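Local coordinates for class D beta-lactamase (Fusobacterium nucleatum subsp. polymorphum, PDB 4IED), which probably hydrolyses the beta-lactam ring of antibiotics such as penicillins to give substituted beta-amino acids, as other class D beta-lactamases do, at residues A[27-31]-A[226-230]; A[54-58]-A[198-204]; A[64-68]-A[178-182]; A[78-82]-A[109-114]. Where two conformers were deposited one is given. Residue numbers count along the deposited sequence, not the author numbering.

Contact 1: A[27-31]-A[226-230]; sequences LNGTF and INLDI
Run 29-31 antiparallel to 226-229, with 4.8 Å between the short axes and 169° between their directions. Thr30 and Asn227 form a hydrogen-bonded pair: Thr30 N donates to Asn227 O (3.0 Å) and Asn227 N to Thr30 O (3.1 Å). Gly29 and Leu228 (CA-CA 4.1 Å) and Phe31 and Ile226 (4.3 Å) are non-hydrogen-bonded pairs. A CB on Gly29 would lie 2.2 Å from Asn227 O. These are the first and last strands of the antiparallel sheet, side by side as in the serine beta-lactamase and transpeptidase fold. Ahead of Gly29, Asp229 N donates to Asn28 O (2.9 Å). Water 1 accepts from Asn28 N (2.8 Å) and donates to Asp229 O (2.9 Å); water 2 donates to Asn28 OD1 (2.7 Å) and Asp229 OD2 (2.6 Å). Arg48 takes Asp229 OD1 in a salt bridge and Asn227 OD1 in a hydrogen bond, while Thr30 OG1 bonds to Tyr44 O. On the apolar face, Phe31 (chi1 t) sets CD1 4.0 Å from Ile226 CB.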
loop_
_atom_site.group_PDB
_atom_site.type_symbol
_atom_site.label_atom_id
_atom_site.label_comp_id
_atom_site.label_asym_id
_atom_site.label_seq_id
_atom_site.Cartn_x
_atom_site.Cartn_y
_atom_site.Cartn_z
ATOM N N LEU A 27 17.560 11.070 4.930
ATOM C CA LEU A 27 16.315 11.029 4.109
ATOM C C LEU A 27 15.240 11.881 4.694
ATOM O O LEU A 27 15.232 12.137 5.937
ATOM C CB LEU A 27 15.862 9.601 3.986
ATOM C CG LEU A 27 16.805 8.659 3.256
ATOM C CD1 LEU A 27 16.402 7.249 3.549
ATOM C CD2 LEU A 27 16.808 8.876 1.775
ATOM N N ASN A 28 14.430 12.456 3.805
ATOM C CA ASN A 28 13.263 13.226 4.159
ATOM C C ASN A 28 12.039 12.349 3.984
ATOM O O ASN A 28 11.849 11.732 2.951
ATOM C CB ASN A 28 13.139 14.439 3.284
ATOM C CG ASN A 28 14.287 15.383 3.455
ATOM O OD1 ASN A 28 14.730 15.994 2.476
ATOM N ND2 ASN A 28 14.803 15.504 4.679
ATOM N N GLY A 29 11.230 12.254 5.036
ATOM C CA GLY A 29 10.002 11.475 4.938
ATOM C C GLY A 29 9.298 11.412 6.274
ATOM O O GLY A 29 9.503 12.205 7.161
ATOM N N THR A 30 8.379 10.429 6.361
ATOM C CA THR A 30 7.632 10.212 7.538
ATOM C C THR A 30 7.437 8.694 7.725
ATOM O O THR A 30 7.484 7.907 6.754
ATOM C CB THR A 30 6.212 10.863 7.396
ATOM O OG1 THR A 30 5.501 10.736 8.658
ATOM C CG2 THR A 30 5.341 10.254 6.250
ATOM N N PHE A 31 7.161 8.293 8.980
ATOM C CA PHE A 31 6.927 6.883 9.272
ATOM C C PHE A 31 5.973 6.809 10.466
ATOM O O PHE A 31 6.138 7.499 11.452
ATOM C CB PHE A 31 8.297 6.297 9.609
ATOM C CG PHE A 31 8.386 4.748 9.811
ATOM C CD1 PHE A 31 7.404 3.881 9.460
ATOM C CD2 PHE A 31 9.537 4.230 10.454
ATOM C CE1 PHE A 31 7.580 2.526 9.658
ATOM C CE2 PHE A 31 9.671 2.855 10.718
ATOM C CZ PHE A 31 8.679 2.079 10.311
ATOM N N ILE A 226 5.376 4.147 5.594
ATOM C CA ILE A 226 6.520 5.056 5.403
ATOM C C ILE A 226 6.344 5.655 4.034
ATOM O O ILE A 226 5.903 5.038 3.073
ATOM C CB ILE A 226 7.859 4.315 5.534
ATOM C CG1 ILE A 226 9.074 5.310 5.576
ATOM C CG2 ILE A 226 8.102 3.284 4.447
ATOM C CD1 ILE A 226 10.312 4.588 6.037
ATOM N N ASN A 227 6.678 6.941 3.962
ATOM C CA ASN A 227 6.977 7.558 2.629
ATOM C C ASN A 227 8.181 8.453 2.740
ATOM O O ASN A 227 8.534 8.983 3.769
ATOM C CB ASN A 227 5.729 8.223 1.995
ATOM C CG ASN A 227 5.250 9.468 2.721
ATOM O OD1 ASN A 227 5.929 10.451 2.841
ATOM N ND2 ASN A 227 3.966 9.451 3.119
ATOM N N LEU A 228 8.885 8.522 1.631
ATOM C CA LEU A 228 10.213 9.199 1.578
ATOM C C LEU A 228 10.319 9.890 0.253
ATOM O O LEU A 228 9.807 9.436 -0.738
ATOM C CB LEU A 228 11.339 8.083 1.554
ATOM C CG LEU A 228 11.366 7.007 2.650
ATOM C CD1 LEU A 228 12.294 5.813 2.345
ATOM C CD2 LEU A 228 11.776 7.825 3.908
ATOM N N ASP A 229 11.107 10.925 0.239
ATOM C CA ASP A 229 11.515 11.597 -1.039
ATOM C C ASP A 229 12.538 10.718 -1.675
ATOM O O ASP A 229 13.614 10.512 -1.087
ATOM C CB ASP A 229 12.097 13.034 -0.747
ATOM C CG ASP A 229 11.037 14.006 -0.207
ATOM O OD1 ASP A 229 9.796 13.699 -0.293
ATOM O OD2 ASP A 229 11.489 15.083 0.193
ATOM N N ILE A 230 12.229 10.159 -2.824
ATOM C CA ILE A 230 13.137 9.264 -3.546
ATOM C C ILE A 230 13.113 9.628 -4.993
ATOM O O ILE A 230 12.110 9.457 -5.675
ATOM C CB ILE A 230 12.868 7.791 -3.363
ATOM C CG1 ILE A 230 13.128 7.373 -1.936
ATOM C CG2 ILE A 230 13.752 6.950 -4.281
ATOM C CD1 ILE A 230 12.506 6.035 -1.605
HETATM O O HOH W 1 14.930 11.943 1.097
HETATM O O HOH W 2 13.973 15.785 -0.073
#

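Contact 2: A[54-58]-A[198-204]; sequences YPASS and GWATDNI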
loop_
_atom_site.group_PDB
_atom_site.type_symbol
_atom_site.label_atom_id
_atom_site.label_comp_id
_atom_site.label_asym_id
_atom_site.label_seq_id
_atom_site.Cartn_x
_atom_site.Cartn_y
_atom_site.Cartn_z
ATOM N N TYR A 54 -0.063 11.346 -3.442
ATOM C CA TYR A 54 -0.572 10.309 -4.370
ATOM C C TYR A 54 -0.166 8.938 -3.798
ATOM O O TYR A 54 1.007 8.789 -3.451
ATOM C CB TYR A 54 0.009 10.451 -5.777
ATOM C CG TYR A 54 -0.039 11.817 -6.421
ATOM C CD1 TYR A 54 -1.040 12.747 -6.173
ATOM C CD2 TYR A 54 0.951 12.142 -7.275
ATOM C CE1 TYR A 54 -1.046 13.982 -6.789
ATOM C CE2 TYR A 54 0.951 13.313 -7.954
ATOM C CZ TYR A 54 0.014 14.259 -7.661
ATOM O OH TYR A 54 0.019 15.519 -8.333
ATOM N N PRO A 55 -1.081 7.961 -3.754
ATOM C CA PRO A 55 -0.664 6.675 -3.171
ATOM C C PRO A 55 0.112 5.822 -4.080
ATOM O O PRO A 55 0.807 4.849 -3.644
ATOM C CB PRO A 55 -2.018 5.988 -2.914
ATOM C CG PRO A 55 -2.945 6.630 -3.937
ATOM C CD PRO A 55 -2.512 8.062 -4.025
ATOM N N ALA A 56 0.143 6.127 -5.368
ATOM C CA ALA A 56 0.829 5.221 -6.325
ATOM C C ALA A 56 0.452 3.844 -6.153
ATOM O O ALA A 56 -0.714 3.533 -5.864
ATOM C CB ALA A 56 2.335 5.395 -6.314
ATOM N N SER A 57 1.357 2.907 -6.388
ATOM C CA SER A 57 0.871 1.532 -6.365
ATOM C C SER A 57 0.439 0.928 -5.011
ATOM O O SER A 57 -0.046 -0.176 -4.976
ATOM C CB SER A 57 1.894 0.561 -6.978
ATOM O OG SER A 57 2.321 0.853 -8.291
ATOM N N SER A 58 0.688 1.678 -3.954
ATOM C CA SER A 58 0.089 1.271 -2.687
ATOM C C SER A 58 -1.409 1.217 -2.805
ATOM O O SER A 58 -2.021 0.460 -2.007
ATOM C CB SER A 58 0.557 2.131 -1.501
ATOM O OG SER A 58 -0.111 3.418 -1.533
ATOM N N GLY A 198 5.177 1.350 -3.368
ATOM C CA GLY A 198 4.728 2.270 -4.463
ATOM C C GLY A 198 5.707 3.403 -4.656
ATOM O O GLY A 198 6.512 3.650 -3.787
ATOM N N TRP A 199 5.662 3.987 -5.825
ATOM C CA TRP A 199 6.562 5.099 -6.121
ATOM C C TRP A 199 5.747 6.092 -7.032
ATOM O O TRP A 199 5.456 5.811 -8.197
ATOM C CB TRP A 199 7.820 4.642 -6.866
ATOM C CG TRP A 199 8.921 5.684 -6.971
ATOM C CD1 TRP A 199 9.188 6.700 -6.109
ATOM C CD2 TRP A 199 9.988 5.689 -7.944
ATOM N NE1 TRP A 199 10.366 7.343 -6.487
ATOM C CE2 TRP A 199 10.869 6.737 -7.603
ATOM C CE3 TRP A 199 10.260 4.912 -9.067
ATOM C CZ2 TRP A 199 11.974 7.038 -8.389
ATOM C CZ3 TRP A 199 11.384 5.227 -9.838
ATOM C CH2 TRP A 199 12.206 6.257 -9.460
ATOM N N ALA A 200 5.492 7.255 -6.474
ATOM C CA ALA A 200 4.762 8.306 -7.194
ATOM C C ALA A 200 5.771 9.176 -7.957
ATOM O O ALA A 200 6.439 9.960 -7.336
ATOM C CB ALA A 200 3.978 9.148 -6.242
ATOM N N THR A 201 5.742 9.061 -9.267
ATOM C CA THR A 201 6.754 9.763 -10.086
ATOM C C THR A 201 6.137 10.733 -11.077
ATOM O O THR A 201 6.851 11.509 -11.702
ATOM C CB THR A 201 7.648 8.809 -10.860
ATOM O OG1 THR A 201 6.812 7.924 -11.650
ATOM C CG2 THR A 201 8.426 7.907 -9.937
ATOM N N ASP A 202 4.859 10.644 -11.339
ATOM C CA ASP A 202 4.195 11.451 -12.342
ATOM C C ASP A 202 3.511 12.661 -11.764
ATOM O O ASP A 202 2.940 12.624 -10.674
ATOM C CB ASP A 202 3.124 10.612 -13.033
ATOM C CG ASP A 202 3.689 9.466 -13.898
ATOM O OD1 ASP A 202 4.742 9.606 -14.478
ATOM O OD2 ASP A 202 2.949 8.507 -14.141
ATOM N N ASN A 203 3.598 13.779 -12.447
ATOM C CA ASN A 203 2.950 14.984 -12.004
ATOM C C ASN A 203 3.414 15.483 -10.643
ATOM O O ASN A 203 2.596 15.900 -9.834
ATOM C CB ASN A 203 1.446 14.861 -12.161
ATOM C CG ASN A 203 0.713 16.172 -12.069
ATOM O OD1 ASN A 203 1.201 17.209 -12.543
ATOM N ND2 ASN A 203 -0.436 16.177 -11.367
ATOM N N ILE A 204 4.741 15.373 -10.408
ATOM C CA ILE A 204 5.296 15.745 -9.146
ATOM C C ILE A 204 6.796 16.105 -9.338
ATOM O O ILE A 204 7.499 15.427 -10.096
ATOM C CB ILE A 204 5.087 14.547 -8.184
ATOM C CG1 ILE A 204 5.277 14.918 -6.766
ATOM C CG2 ILE A 204 5.902 13.307 -8.565
ATOM C CD1 ILE A 204 4.829 13.770 -5.862
HETATM O O HOH W 3 3.927 3.047 -7.937
#
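Start with Tyr54, the residue most covered here. Its m rotamer lays the ring along the turn that follows strand 192-200, so that OH donates to Asn203 O at 3.0 Å. At the ring edge, Tyr54 CE2 lies 3.4 Å from Asp202 O. The same ring touches Ile204, CE2 to CB 4.3 Å, while Tyr54 CB sits 4.2 Å from Ala200 CB. Asn203 itself (chi1 t) sends ND2 to the carbonyl of Glu147. Ala56 takes a positive phi (48°), and its methyl points at the strand, 3.6 Å from Trp199 C and 4.1 Å from Ala200 CB. Gly198 lets the backbones close up: a CB there would fall 3.0 Å from Ser57 N. Trp199, by contrast, starts away from the loop, and its NE1 bonds to Ile230 O. Ser57 (chi1 m) turns OG to Ser106 and to the carboxylated lysine at position 60. Water 3 accepts from Ser57 N (3.0 Å) and Trp199 N (2.9 Å). Ser57 opens a Ser-x-x-Lys motif and Gly198 ends a Lys-Thr-Gly motif, so the two amides holding this water are consistent with the oxyanion hole of a class D active site.

Contact 3: A[64-68]-A[178-182]; sequences TLIGL and QVKDI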
loop_
_atom_site.group_PDB
_atom_site.type_symbol
_atom_site.label_atom_id
_atom_site.label_comp_id
_atom_site.label_asym_id
_atom_site.label_seq_id
_atom_site.Cartn_x
_atom_site.Cartn_y
_atom_site.Cartn_z
ATOM N N THR A 64 -7.841 -3.795 -5.401
ATOM C CA THR A 64 -8.202 -5.227 -5.404
ATOM C C THR A 64 -9.475 -5.482 -4.567
ATOM O O THR A 64 -10.402 -6.166 -5.029
ATOM C CB THR A 64 -7.110 -6.071 -4.742
ATOM O OG1 THR A 64 -5.818 -5.825 -5.412
ATOM C CG2 THR A 64 -7.431 -7.563 -4.842
ATOM N N LEU A 65 -9.559 -4.819 -3.387
ATOM C CA LEU A 65 -10.735 -5.059 -2.501
ATOM C C LEU A 65 -11.994 -4.597 -3.150
ATOM O O LEU A 65 -13.016 -5.297 -3.154
ATOM C CB LEU A 65 -10.479 -4.354 -1.204
ATOM C CG LEU A 65 -11.464 -4.514 -0.117
ATOM C CD1 LEU A 65 -11.693 -5.972 0.328
ATOM C CD2 LEU A 65 -11.223 -3.637 1.076
ATOM N N ILE A 66 -11.984 -3.418 -3.782
ATOM C CA ILE A 66 -13.155 -2.939 -4.461
ATOM C C ILE A 66 -13.510 -3.793 -5.658
ATOM O O ILE A 66 -14.687 -4.065 -5.952
ATOM C CB ILE A 66 -12.956 -1.483 -4.932
ATOM C CG1 ILE A 66 -12.758 -0.562 -3.703
ATOM C CG2 ILE A 66 -14.074 -0.981 -5.762
ATOM C CD1 ILE A 66 -12.139 0.801 -4.018
ATOM N N GLY A 67 -12.538 -4.289 -6.404
ATOM C CA GLY A 67 -12.821 -5.212 -7.496
ATOM C C GLY A 67 -13.476 -6.509 -7.085
ATOM O O GLY A 67 -14.388 -6.955 -7.728
ATOM N N LEU A 68 -12.937 -7.089 -5.997
ATOM C CA LEU A 68 -13.598 -8.283 -5.454
ATOM C C LEU A 68 -14.991 -7.997 -5.004
ATOM O O LEU A 68 -15.891 -8.820 -5.280
ATOM C CB LEU A 68 -12.785 -8.835 -4.283
ATOM C CG LEU A 68 -11.376 -9.393 -4.637
ATOM C CD1 LEU A 68 -10.619 -9.562 -3.328
ATOM C CD2 LEU A 68 -11.502 -10.674 -5.486
ATOM N N GLN A 178 -8.726 -12.451 1.137
ATOM C CA GLN A 178 -8.007 -12.555 -0.095
ATOM C C GLN A 178 -6.972 -11.480 -0.222
ATOM O O GLN A 178 -5.796 -11.734 -0.576
ATOM C CB GLN A 178 -8.936 -12.542 -1.274
ATOM C CG GLN A 178 -9.676 -13.812 -1.529
ATOM C CD GLN A 178 -10.602 -13.627 -2.650
ATOM O OE1 GLN A 178 -10.247 -13.559 -3.824
ATOM N NE2 GLN A 178 -11.845 -13.423 -2.306
ATOM N N VAL A 179 -7.345 -10.261 0.169
ATOM C CA VAL A 179 -6.371 -9.191 0.069
ATOM C C VAL A 179 -5.225 -9.373 1.085
ATOM O O VAL A 179 -4.043 -9.098 0.804
ATOM C CB VAL A 179 -7.075 -7.797 0.222
ATOM C CG1 VAL A 179 -6.007 -6.665 0.272
ATOM C CG2 VAL A 179 -8.022 -7.576 -0.949
ATOM N N LYS A 180 -5.539 -9.870 2.270
ATOM C CA LYS A 180 -4.493 -10.246 3.201
ATOM C C LYS A 180 -3.611 -11.338 2.608
ATOM O O LYS A 180 -2.368 -11.219 2.677
ATOM C CB LYS A 180 -5.116 -10.800 4.502
ATOM C CG LYS A 180 -5.968 -9.756 5.275
ATOM C CD LYS A 180 -6.430 -10.358 6.616
ATOM C CE LYS A 180 -5.245 -10.446 7.591
ATOM N NZ LYS A 180 -5.648 -11.045 8.897
ATOM N N ASP A 181 -4.177 -12.362 2.003
ATOM C CA ASP A 181 -3.370 -13.456 1.533
ATOM C C ASP A 181 -2.396 -13.024 0.416
ATOM O O ASP A 181 -1.244 -13.431 0.377
ATOM C CB ASP A 181 -4.255 -14.545 1.030
ATOM C CG ASP A 181 -3.534 -15.879 0.927
ATOM O OD1 ASP A 181 -3.223 -16.492 1.995
ATOM O OD2 ASP A 181 -3.325 -16.385 -0.211
ATOM N N ILE A 182 -2.857 -12.211 -0.519
ATOM C CA ILE A 182 -2.002 -11.783 -1.658
ATOM C C ILE A 182 -0.893 -10.835 -1.304
ATOM O O ILE A 182 0.052 -10.710 -2.086
ATOM C CB ILE A 182 -2.836 -11.201 -2.810
ATOM C CG1 ILE A 182 -3.452 -9.844 -2.480
ATOM C CG2 ILE A 182 -3.901 -12.259 -3.254
ATOM C CD1 ILE A 182 -4.385 -9.240 -3.478
#
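Nearly all this contact is apolar packing between two helices whose short axes cross at 140° and come no closer than 10.6 Å. Val179 is the central piece. Its CA is 6.5 Å from that of Leu65, and with chi1 t its CG2 reaches three residues on one side of helix 62-69: Thr64 CG2 at 3.9 Å, Leu65 CB at 4.1 Å and Leu68 CD1 at 4.0 Å. One turn further on, Ile182 (chi1 p) brings CD1 to 3.7 Å from Thr64 CG2. Both helices belong to the helical part of the beta-lactamase fold. Helix 62-69 follows the Ser-x-x-Lys motif, and helix 173-182 leads into the edge strand 184-187, so the contact sets the helix after that motif against the one leading back to the sheet. Of the polar groups, Gln178 OE1 comes 3.6 Å from Leu68 CD2 as a plain contact; OE1 is bonded to Val76 N. Thr64 turns its methyl to the other helix, while OG1 bonds to Tyr111 OH and to the backbone O of the carboxylated lysine at position 60. Within the helices, Leu68 N bonds to Thr64 O (2.9 Å) and Ile182 N to Gln178 O (3.0 Å).

Contact 4: A[78-82]-A[109-114]; sequences EMFYY and PAYKKL
This is aromatic packing of an extended loop on a helix, in the helical part of the beta-lactamase fold: 78-82, between helices 62-69 and 99-105, lies against the early turns of helix 108-130. Build the loop with a classic beta bulge at Phe80 (phi/psi -139/-46) and Tyr81 (-99/131), both facing Ser97 and backbone-bonded to it. Build 109-114 as regular helix, with Lys113 N to Pro109 O at 3.1 Å and Leu114 N to Ala110 O at 3.0 Å. The nearest CA atoms are those of Tyr81 and Ala110, 5.3 Å apart. Both aromatics take chi1 t. Tyr81 puts one ring face over Ala110 N, CD1 3.6 Å from Ala110 CA; its CB meets Ala110 CB at 3.7 Å and its CE1 meets Pro109 CB at 3.8 Å. Phe80 turns its ring edge to the helix, CE2 3.6 Å from Ala110 O and 4.0 Å from Leu114 CB. Lys113, extended through chi3 with chi4 p, spans the Phe80 ring; NZ pairs with Glu117 in a salt bridge, and at 5.5 Å from the ring centroid adds at most a weak cation-pi attraction. Lys113 CD makes a CH-pi contact over the Phe80 face, 4.3 Å from the centroid.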
loop_
_atom_site.group_PDB
_atom_site.type_symbol
_atom_site.label_atom_id
_atom_site.label_comp_id
_atom_site.label_asym_id
_atom_site.label_seq_id
_atom_site.Cartn_x
_atom_site.Cartn_y
_atom_site.Cartn_z
ATOM N N GLU A 78 -8.366 -16.059 -10.150
ATOM C CA GLU A 78 -8.991 -16.186 -11.482
ATOM C C GLU A 78 -8.239 -15.404 -12.525
ATOM O O GLU A 78 -8.027 -14.200 -12.335
ATOM C CB GLU A 78 -10.409 -15.711 -11.411
ATOM C CG GLU A 78 -11.230 -16.131 -12.638
ATOM C CD GLU A 78 -12.668 -15.694 -12.600
ATOM O OE1 GLU A 78 -12.931 -14.503 -12.466
ATOM O OE2 GLU A 78 -13.560 -16.590 -12.699
ATOM N N MET A 79 -7.963 -16.028 -13.621
ATOM C CA MET A 79 -7.241 -15.292 -14.690
ATOM C C MET A 79 -8.121 -14.082 -15.090
ATOM O O MET A 79 -9.337 -14.196 -15.259
ATOM C CB MET A 79 -6.904 -16.162 -15.879
ATOM C CG MET A 79 -6.003 -17.343 -15.504
ATOM S SD MET A 79 -4.510 -16.924 -14.615
ATOM C CE MET A 79 -3.500 -16.038 -15.711
ATOM N N PHE A 80 -7.444 -12.954 -15.248
ATOM C CA PHE A 80 -8.104 -11.657 -15.485
ATOM C C PHE A 80 -7.434 -10.774 -16.527
ATOM O O PHE A 80 -8.152 -10.221 -17.357
ATOM C CB PHE A 80 -8.121 -10.884 -14.154
ATOM C CG PHE A 80 -8.697 -9.456 -14.307
ATOM C CD1 PHE A 80 -10.024 -9.291 -14.590
ATOM C CD2 PHE A 80 -7.846 -8.361 -14.141
ATOM C CE1 PHE A 80 -10.579 -8.007 -14.781
ATOM C CE2 PHE A 80 -8.419 -7.093 -14.297
ATOM C CZ PHE A 80 -9.730 -6.939 -14.692
ATOM N N TYR A 81 -6.120 -10.629 -16.475
ATOM C CA TYR A 81 -5.394 -9.776 -17.421
ATOM C C TYR A 81 -4.804 -10.655 -18.507
ATOM O O TYR A 81 -4.117 -11.672 -18.220
ATOM C CB TYR A 81 -4.283 -9.017 -16.713
ATOM C CG TYR A 81 -3.415 -8.269 -17.646
ATOM C CD1 TYR A 81 -3.818 -7.089 -18.198
ATOM C CD2 TYR A 81 -2.159 -8.720 -17.906
ATOM C CE1 TYR A 81 -2.965 -6.461 -19.111
ATOM C CE2 TYR A 81 -1.300 -8.072 -18.805
ATOM C CZ TYR A 81 -1.700 -6.933 -19.381
ATOM O OH TYR A 81 -0.847 -6.292 -20.310
ATOM N N TYR A 82 -5.001 -10.289 -19.738
ATOM C CA TYR A 82 -4.543 -11.027 -20.906
ATOM C C TYR A 82 -3.535 -10.176 -21.642
ATOM O O TYR A 82 -3.849 -9.063 -22.179
ATOM C CB TYR A 82 -5.751 -11.396 -21.832
ATOM C CG TYR A 82 -6.791 -12.282 -21.146
ATOM C CD1 TYR A 82 -6.649 -13.676 -21.148
ATOM C CD2 TYR A 82 -7.796 -11.735 -20.523
ATOM C CE1 TYR A 82 -7.595 -14.483 -20.473
ATOM C CE2 TYR A 82 -8.724 -12.487 -19.788
ATOM C CZ TYR A 82 -8.597 -13.848 -19.796
ATOM O OH TYR A 82 -9.570 -14.612 -19.094
ATOM N N PRO A 109 -0.596 -2.530 -15.879
ATOM C CA PRO A 109 -1.695 -2.666 -16.841
ATOM C C PRO A 109 -2.862 -3.491 -16.389
ATOM O O PRO A 109 -4.035 -3.280 -16.841
ATOM C CB PRO A 109 -1.048 -3.304 -18.065
ATOM C CG PRO A 109 0.426 -3.517 -17.687
ATOM C CD PRO A 109 0.719 -2.940 -16.365
ATOM N N ALA A 110 -2.670 -4.477 -15.527
ATOM C CA ALA A 110 -3.743 -5.328 -15.003
ATOM C C ALA A 110 -4.645 -4.475 -14.093
ATOM O O ALA A 110 -5.832 -4.625 -14.162
ATOM C CB ALA A 110 -3.135 -6.478 -14.219
ATOM N N TYR A 111 -4.062 -3.587 -13.275
ATOM C CA TYR A 111 -4.834 -2.775 -12.397
ATOM C C TYR A 111 -5.502 -1.589 -13.127
ATOM O O TYR A 111 -6.598 -1.148 -12.721
ATOM C CB TYR A 111 -4.029 -2.339 -11.172
ATOM C CG TYR A 111 -4.041 -3.423 -10.122
ATOM C CD1 TYR A 111 -3.037 -4.428 -10.122
ATOM C CD2 TYR A 111 -5.039 -3.453 -9.174
ATOM C CE1 TYR A 111 -3.168 -5.487 -9.264
ATOM C CE2 TYR A 111 -5.107 -4.510 -8.283
ATOM C CZ TYR A 111 -4.130 -5.480 -8.316
ATOM O OH TYR A 111 -4.203 -6.553 -7.418
ATOM N N LYS A 112 -4.926 -1.162 -14.237
ATOM C CA LYS A 112 -5.640 -0.149 -15.076
ATOM C C LYS A 112 -6.903 -0.863 -15.675
ATOM O O LYS A 112 -7.982 -0.280 -15.713
ATOM C CB LYS A 112 -4.727 0.379 -16.126
ATOM C CG LYS A 112 -3.707 1.301 -15.594
ATOM C CD LYS A 112 -2.876 1.933 -16.715
ATOM C CE LYS A 112 -1.987 3.044 -16.225
ATOM N NZ LYS A 112 -1.232 3.730 -17.268
ATOM N N LYS A 113 -6.764 -2.077 -16.187
ATOM C CA LYS A 113 -7.922 -2.822 -16.659
ATOM C C LYS A 113 -8.978 -2.985 -15.582
ATOM O O LYS A 113 -10.185 -2.764 -15.828
ATOM C CB LYS A 113 -7.457 -4.204 -17.133
ATOM C CG LYS A 113 -8.560 -5.125 -17.641
ATOM C CD LYS A 113 -7.965 -6.417 -18.146
ATOM C CE LYS A 113 -8.993 -7.321 -18.699
ATOM N NZ LYS A 113 -9.841 -6.635 -19.726
ATOM N N LEU A 114 -8.564 -3.349 -14.358
ATOM C CA LEU A 114 -9.500 -3.419 -13.246
ATOM C C LEU A 114 -10.268 -2.112 -13.016
ATOM O O LEU A 114 -11.484 -2.101 -12.884
ATOM C CB LEU A 114 -8.753 -3.850 -11.988
ATOM C CG LEU A 114 -9.632 -4.107 -10.737
ATOM C CD1 LEU A 114 -10.687 -5.075 -10.950
ATOM C CD2 LEU A 114 -8.811 -4.460 -9.570
#

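How the contacts relate
Follow the chain from the N terminus and the first segments come in the order 27-31, 54-58, 64-68, 78-82; their partners return in reverse, 109-114, 178-182, 198-204, 226-230. The four loops therefore sit one within the next and none cross: contact 4 closes the innermost, then contacts 3, 2 and 1. Contacts 3 and 4 meet in the helical part, where Thr64 OG1 and Tyr111 OH lie 2.7 Å apart in a probable hydrogen bond and Leu114 packs on Gly67. Contact 2 joins that part to the sheet, and touches contact 1 through Trp199 NE1 and Ile230 O at 2.9 Å. Contact 1 pairs two strands, its centre about 30 Å from that of contact 4.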